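Local structure of protein STE5 (Saccharomyces cerevisiae, 3FZE) at residues Ser119-Glu122 against Ile127-Gln130. The protein is a mating-pathway scaffold whose minimal scaffold domain, the part described here, co-catalyses phosphorylation of the MAP kinase Fus3 by Ste7. Residues are numbered along the deposited sequence; the frame is centred on the assembly and turned at random.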
# COMPACT_ATOMS: atom_id res chain seq x y z
N SER A 119 -4.54 -6.56 -8.65
CA SER A 119 -5.80 -7.17 -9.08
C SER A 119 -6.34 -6.56 -10.36
O SER A 119 -5.88 -5.52 -10.81
CB SER A 119 -6.85 -7.11 -7.96
OG SER A 119 -7.21 -5.77 -7.65
N ASN A 120 -7.33 -7.22 -10.96
CA ASN A 120 -7.87 -6.78 -12.24
C ASN A 120 -8.38 -5.34 -12.23
O ASN A 120 -8.96 -4.88 -11.25
CB ASN A 120 -8.96 -7.73 -12.70
CG ASN A 120 -8.43 -9.11 -13.03
OD1 ASN A 120 -7.27 -9.27 -13.40
ND2 ASN A 120 -9.28 -10.12 -12.89
N MET A 121 -8.14 -4.64 -13.34
CA MET A 121 -8.53 -3.23 -13.44
C MET A 121 -10.02 -3.07 -13.69
O MET A 121 -10.44 -2.57 -14.73
CB MET A 121 -7.71 -2.53 -14.52
CG MET A 121 -6.21 -2.51 -14.23
SD MET A 121 -5.82 -1.58 -12.74
CE MET A 121 -6.20 0.08 -13.29
N GLU A 122 -10.83 -3.50 -12.72
CA GLU A 122 -12.27 -3.32 -12.76
C GLU A 122 -12.66 -2.18 -11.83
O GLU A 122 -12.32 -2.19 -10.64
CB GLU A 122 -12.98 -4.61 -12.36
CG GLU A 122 -12.80 -5.73 -13.38
CD GLU A 122 -13.08 -7.10 -12.80
OE1 GLU A 122 -13.62 -7.17 -11.68
OE2 GLU A 122 -12.76 -8.10 -13.47
N ILE A 127 -8.80 -0.93 -5.87
CA ILE A 127 -8.62 0.25 -5.02
C ILE A 127 -8.02 1.44 -5.80
O ILE A 127 -8.06 2.58 -5.33
CB ILE A 127 -7.75 -0.07 -3.77
CG1 ILE A 127 -6.30 -0.37 -4.18
CG2 ILE A 127 -8.35 -1.23 -2.98
CD1 ILE A 127 -5.32 -0.41 -3.01
N LEU A 128 -7.47 1.17 -6.98
CA LEU A 128 -6.79 2.21 -7.73
C LEU A 128 -7.76 3.18 -8.42
O LEU A 128 -7.35 4.26 -8.86
CB LEU A 128 -5.81 1.59 -8.75
CG LEU A 128 -4.79 0.59 -8.20
CD1 LEU A 128 -3.98 -0.04 -9.31
CD2 LEU A 128 -3.85 1.28 -7.21
N PHE A 129 -9.04 2.82 -8.49
CA PHE A 129 -10.05 3.68 -9.10
C PHE A 129 -10.74 4.59 -8.08
O PHE A 129 -11.59 5.41 -8.45
CB PHE A 129 -11.14 2.85 -9.80
CG PHE A 129 -10.66 2.14 -11.04
CD1 PHE A 129 -10.98 2.63 -12.29
CD2 PHE A 129 -9.90 0.99 -10.95
CE1 PHE A 129 -10.55 1.98 -13.43
CE2 PHE A 129 -9.47 0.34 -12.08
CZ PHE A 129 -9.79 0.84 -13.32
N GLN A 130 -10.41 4.43 -6.81
CA GLN A 130 -11.23 5.02 -5.76
C GLN A 130 -10.78 6.44 -5.45
O GLN A 130 -9.70 6.85 -5.87
CB GLN A 130 -11.23 4.11 -4.52
CG GLN A 130 -11.87 2.75 -4.80
CD GLN A 130 -11.72 1.75 -3.67
OE1 GLN A 130 -11.33 2.11 -2.56
NE2 GLN A 130 -12.03 0.48 -3.95
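Met121 meets Phe129 through CB, SD and CE. The contact begins at Met121 CB, which lies 4.1 Å from Phe129 CZ, at the far end of the ring. CG then leads away from the backbone carbonyl, passing the ring at a distance, and two further bends (chi2 -63°, chi3 -69°) curl the chain back, bringing the sulfur near both Leu128 and the ring. Met121 SD sits 4.2 Å from Leu128 CD1. Its approach to the Phe129 ring is a Met-aromatic contact, oblique at 69° off the ring normal. At the tip, Met121 CE comes within 3.5 Å of Phe129 CE2. Both segments belong to the loop following strand 111-117 of the vWA-like alpha/beta/alpha fold; residues 127-129 form a short 3-10 turn, and Met121 centres an inverse gamma turn. Strand 145-150 flanks the contact, with Lys149 touching both Met121 and Leu128. Phe129 also meets backbone: the carbonyl carbon of Glu122 stands over one ring face, displaced toward the rim, and Glu122 O is 4.0 Å from Phe129 CD2. An alanine at Phe129 would remove the ring and is likely to leave the Met121 methyl without this aromatic neighbour and freer to turn. The Phe129 side chain also touches Lys160.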